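Local atomic coordinates of staphylococcus aureus CymR (Staphylococcus aureus, PDB entry 3T8R), a protein that probably binds DNA as a dimeric Rrf2-type transcriptional regulator that senses oxidation through a thiol and governs stress resistance and the oxidative response. Residues L14-M17 with I18-K22; Y68-R71 with V72-E76. All coordinates share one frame; numbering follows the deposited sequence.

Contact 1. Residues L14-M17 with I18-K22; sequences LTLM and ISLAK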
loop_
_atom_site.group_PDB
_atom_site.type_symbol
_atom_site.label_atom_id
_atom_site.label_comp_id
_atom_site.label_asym_id
_atom_site.label_seq_id
_atom_site.Cartn_x
_atom_site.Cartn_y
_atom_site.Cartn_z
ATOM N N LEU A 14 5.154 15.887 -1.643
ATOM C CA LEU A 14 4.289 16.161 -0.516
ATOM C C LEU A 14 5.035 16.978 0.525
ATOM O O LEU A 14 4.498 17.949 1.055
ATOM C CB LEU A 14 3.796 14.857 0.109
ATOM C CG LEU A 14 2.299 14.655 0.329
ATOM C CD1 LEU A 14 2.084 13.600 1.413
ATOM C CD2 LEU A 14 1.553 15.953 0.650
ATOM N N THR A 15 6.274 16.585 0.807
ATOM C CA THR A 15 7.115 17.347 1.734
ATOM C C THR A 15 7.324 18.795 1.294
ATOM O O THR A 15 7.233 19.711 2.107
ATOM C CB THR A 15 8.481 16.656 1.981
ATOM O OG1 THR A 15 8.262 15.338 2.507
ATOM C CG2 THR A 15 9.293 17.462 2.997
ATOM N N LEU A 16 7.606 18.999 0.010
ATOM C CA LEU A 16 7.717 20.333 -0.576
ATOM C C LEU A 16 6.447 21.143 -0.281
ATOM O O LEU A 16 6.496 22.276 0.209
ATOM C CB LEU A 16 7.937 20.203 -2.097
ATOM C CG LEU A 16 8.398 21.364 -2.983
ATOM C CD1 LEU A 16 7.657 21.348 -4.318
ATOM C CD2 LEU A 16 8.264 22.713 -2.318
ATOM N N MET A 17 5.302 20.540 -0.560
ATOM C CA MET A 17 4.029 21.232 -0.431
ATOM C C MET A 17 3.691 21.579 1.024
ATOM O O MET A 17 3.129 22.635 1.300
ATOM C CB MET A 17 2.922 20.417 -1.097
ATOM C CG MET A 17 3.114 20.276 -2.600
ATOM S SD MET A 17 2.922 21.860 -3.442
ATOM C CE MET A 17 1.177 22.154 -3.197
ATOM N N ILE A 18 4.043 20.700 1.953
ATOM C CA ILE A 18 3.809 20.974 3.365
ATOM C C ILE A 18 4.643 22.172 3.806
ATOM O O ILE A 18 4.159 23.046 4.522
ATOM C CB ILE A 18 4.104 19.730 4.239
ATOM C CG1 ILE A 18 3.092 18.625 3.929
ATOM C CG2 ILE A 18 4.048 20.088 5.704
ATOM C CD1 ILE A 18 3.500 17.244 4.434
ATOM N N SER A 19 5.888 22.220 3.350
ATOM C CA SER A 19 6.771 23.354 3.626
ATOM C C SER A 19 6.157 24.660 3.134
ATOM O O SER A 19 6.113 25.662 3.849
ATOM C CB SER A 19 8.128 23.148 2.955
ATOM O OG SER A 19 8.973 22.376 3.785
ATOM N N LEU A 20 5.678 24.646 1.901
ATOM C CA LEU A 20 5.078 25.842 1.339
ATOM C C LEU A 20 3.779 26.198 2.058
ATOM O O LEU A 20 3.463 27.378 2.240
ATOM C CB LEU A 20 4.832 25.676 -0.167
ATOM C CG LEU A 20 6.056 25.571 -1.078
ATOM C CD1 LEU A 20 5.590 25.322 -2.505
ATOM C CD2 LEU A 20 6.866 26.867 -1.032
ATOM N N ALA A 21 3.029 25.181 2.468
ATOM C CA ALA A 21 1.766 25.396 3.155
ATOM C C ALA A 21 2.022 26.047 4.506
ATOM O O ALA A 21 1.240 26.876 4.973
ATOM C CB ALA A 21 0.991 24.080 3.312
ATOM N N LYS A 22 3.138 25.693 5.123
ATOM C CA LYS A 22 3.470 26.246 6.431
ATOM C C LYS A 22 3.854 27.713 6.338
ATOM O O LYS A 22 4.052 28.379 7.353
ATOM C CB LYS A 22 4.580 25.429 7.088
ATOM C CG LYS A 22 4.072 24.162 7.708
ATOM C CD LYS A 22 5.205 23.369 8.318
ATOM C CE LYS A 22 4.702 22.071 8.904
ATOM N NZ LYS A 22 3.969 22.275 10.188
HETATM O O HOH W 1 8.084 19.755 5.210
#
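Leu16 and Leu20, one helical turn apart, lie side by side and point the same way, with Leu16 CD2 3.7 Å from Leu20 CD1. Leu16 CG stands anti to the backbone N (chi1 -166°), and from there CD2 runs along the helix axis to Leu20. Beneath this tight pair, Leu20 N donates to Leu16 O at 3.0 Å, in the carbonyl plane. Met17, its flexible chain bent at both chi2 and chi3, makes a looser approach, SD lying 4.5 Å from Leu20 CD1. Ile18 lays CG1 against Leu14 O at 3.3 Å, its CG1-CD1 arm lying against the carbonyl oxygen that Ile18 N already bonds. Small Ala21 sets CB 3.3 Å from Met17 O, keeping the helix surface low where other elements approach.

The solvent side belongs to Ser19, where a water donates to the backbone Thr15 O at 3.2 Å and hydrogen-bonds Ser19 OG at 3.1 Å. A small hydroxyl suits this partly exposed place, whereas the Thr15 side chain is buried at the subunit contact, OG1 bonding Arg11 O and Gln103 of the second subunit.

Within helix 8-21, Leu16 packs on helix 42-54 through Leu45, Val49 and Leu52, Ile18 and Ala21 meet Leu123 of helix 123-127, and Met17, Leu20 and Ala21 meet Leu70 of strand 67-70.

Contact 2. Residues Y68-R71 with V72-E76; sequences YQLR and VPAEE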
loop_
_atom_site.group_PDB
_atom_site.type_symbol
_atom_site.label_atom_id
_atom_site.label_comp_id
_atom_site.label_asym_id
_atom_site.label_seq_id
_atom_site.Cartn_x
_atom_site.Cartn_y
_atom_site.Cartn_z
ATOM N N TYR A 68 9.598 29.938 -4.289
ATOM C CA TYR A 68 8.254 29.432 -4.549
ATOM C C TYR A 68 7.246 29.699 -3.440
ATOM O O TYR A 68 7.613 29.910 -2.287
ATOM C CB TYR A 68 8.321 27.930 -4.825
ATOM C CG TYR A 68 8.857 27.640 -6.198
ATOM C CD1 TYR A 68 8.004 27.555 -7.288
ATOM C CD2 TYR A 68 10.225 27.496 -6.416
ATOM C CE1 TYR A 68 8.488 27.307 -8.553
ATOM C CE2 TYR A 68 10.716 27.251 -7.694
ATOM C CZ TYR A 68 9.841 27.156 -8.750
ATOM O OH TYR A 68 10.308 26.903 -10.020
ATOM N N GLN A 69 5.968 29.670 -3.813
ATOM C CA GLN A 69 4.881 29.818 -2.860
ATOM C C GLN A 69 3.670 29.042 -3.376
ATOM O O GLN A 69 3.566 28.755 -4.563
ATOM C CB GLN A 69 4.533 31.296 -2.661
ATOM C CG GLN A 69 3.844 31.929 -3.853
ATOM C CD GLN A 69 3.655 33.435 -3.714
ATOM O OE1 GLN A 69 4.045 34.034 -2.712
ATOM N NE2 GLN A 69 3.059 34.049 -4.728
ATOM N N LEU A 70 2.771 28.672 -2.475
ATOM C CA LEU A 70 1.500 28.115 -2.895
ATOM C C LEU A 70 0.761 29.123 -3.767
ATOM O O LEU A 70 0.769 30.313 -3.488
ATOM C CB LEU A 70 0.661 27.836 -1.663
ATOM C CG LEU A 70 0.255 26.412 -1.322
ATOM C CD1 LEU A 70 1.362 25.399 -1.561
ATOM C CD2 LEU A 70 -0.214 26.416 0.108
ATOM N N ARG A 71 0.124 28.643 -4.825
ATOM C CA ARG A 71 -0.707 29.491 -5.651
ATOM C C ARG A 71 -2.181 29.289 -5.309
ATOM O O ARG A 71 -3.015 30.177 -5.528
ATOM C CB ARG A 71 -0.460 29.176 -7.123
ATOM C CG ARG A 71 -1.435 29.867 -8.021
ATOM C CD ARG A 71 -1.228 29.551 -9.482
ATOM N NE ARG A 71 -2.318 30.168 -10.220
ATOM C CZ ARG A 71 -3.502 29.593 -10.400
ATOM N NH1 ARG A 71 -3.723 28.377 -9.918
ATOM N NH2 ARG A 71 -4.462 30.227 -11.067
ATOM N N VAL A 72 -2.484 28.107 -4.777
ATOM C CA VAL A 72 -3.813 27.733 -4.348
ATOM C C VAL A 72 -3.741 27.470 -2.850
ATOM O O VAL A 72 -2.758 26.896 -2.369
ATOM C CB VAL A 72 -4.262 26.466 -5.107
ATOM C CG1 VAL A 72 -5.338 25.707 -4.349
ATOM C CG2 VAL A 72 -4.728 26.859 -6.522
ATOM N N PRO A 73 -4.768 27.896 -2.101
ATOM C CA PRO A 73 -4.747 27.715 -0.641
ATOM C C PRO A 73 -4.665 26.255 -0.219
ATOM O O PRO A 73 -5.219 25.375 -0.880
ATOM C CB PRO A 73 -6.063 28.353 -0.169
ATOM C CG PRO A 73 -6.868 28.608 -1.403
ATOM C CD PRO A 73 -5.941 28.661 -2.559
ATOM N N ALA A 74 -3.966 26.012 0.885
ATOM C CA ALA A 74 -3.714 24.650 1.339
ATOM C C ALA A 74 -4.991 23.855 1.587
ATOM O O ALA A 74 -5.016 22.629 1.399
ATOM C CB ALA A 74 -2.844 24.656 2.594
ATOM N N GLU A 75 -6.040 24.543 2.020
ATOM C CA GLU A 75 -7.289 23.882 2.361
ATOM C C GLU A 75 -8.006 23.325 1.134
ATOM O O GLU A 75 -8.926 22.513 1.260
ATOM C CB GLU A 75 -8.213 24.807 3.167
ATOM C CG GLU A 75 -8.859 25.937 2.381
ATOM C CD GLU A 75 -9.820 26.759 3.235
ATOM O OE1 GLU A 75 -10.475 26.170 4.118
ATOM O OE2 GLU A 75 -9.923 27.988 3.034
ATOM N N GLU A 76 -7.557 23.725 -0.049
ATOM C CA GLU A 76 -8.153 23.267 -1.303
ATOM C C GLU A 76 -7.393 22.111 -1.941
ATOM O O GLU A 76 -7.784 21.625 -3.004
ATOM C CB GLU A 76 -8.237 24.427 -2.309
ATOM C CG GLU A 76 -9.235 25.514 -1.931
ATOM C CD GLU A 76 -9.485 26.517 -3.053
ATOM O OE1 GLU A 76 -8.720 26.527 -4.032
ATOM O OE2 GLU A 76 -10.451 27.298 -2.953
#
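Val72 and Arg71 have the most surface buried here. Their side chains cross obliquely, Arg71 NH1 ending 3.9 Å from Val72 CG2. Arg71 CG lies on the far side of CB from its amide nitrogen (chi1 171°); CB and CG stay near Val72 N, and the extended chain carries the guanidinium out to Gly56 O, to which NH1 bonds. A long charged side chain suits the exposed position. Val72, partly exposed, also touches Ile77.

Leu70, the last residue of strand 67-70, turns its side chain toward the chain that follows and closes over the backbone of Val72: Leu70 CG lies 3.2 Å from Val72 O. Its CD2 methyl continues to Ala74, 4.0 Å from CB, so a branched apolar residue spans the turn from strand to 3-10 segment. A small alanine fits there, since the buried CB sits close to Leu123 and Ala21 as well.

After Pro73, whose ring nitrogen has no hydrogen to donate, Glu76 N bonds Pro73 O at 3.0 Å and closes the 3-10 turn, and Ala74 N is held by Glu24. The arrangement is the exit from the last strand of the beta wing in a winged helix-turn-helix domain, consistent with the Rrf2 family.

In the fold
Contact 1, on helix 8-21, and contact 2, at the end of strand 67-70, lie in series along the chain, well separated in sequence, and have centres about 9 Å apart. They share an apolar seam in which the leucine of the strand lies on the helix: Met17 CE is 3.6 Å from Leu70 CD1, and Leu20 CB is 3.7 Å from the same methyl. The other methyl, Leu70 CD2, lies 3.8 Å from Ala21 CA, while Leu20 CD2 packs 3.4 Å from Tyr68 O. The first helix is thereby joined to the wing. Only contact 1 also meets the second subunit, so it links the wing side of the domain to the dimer interface.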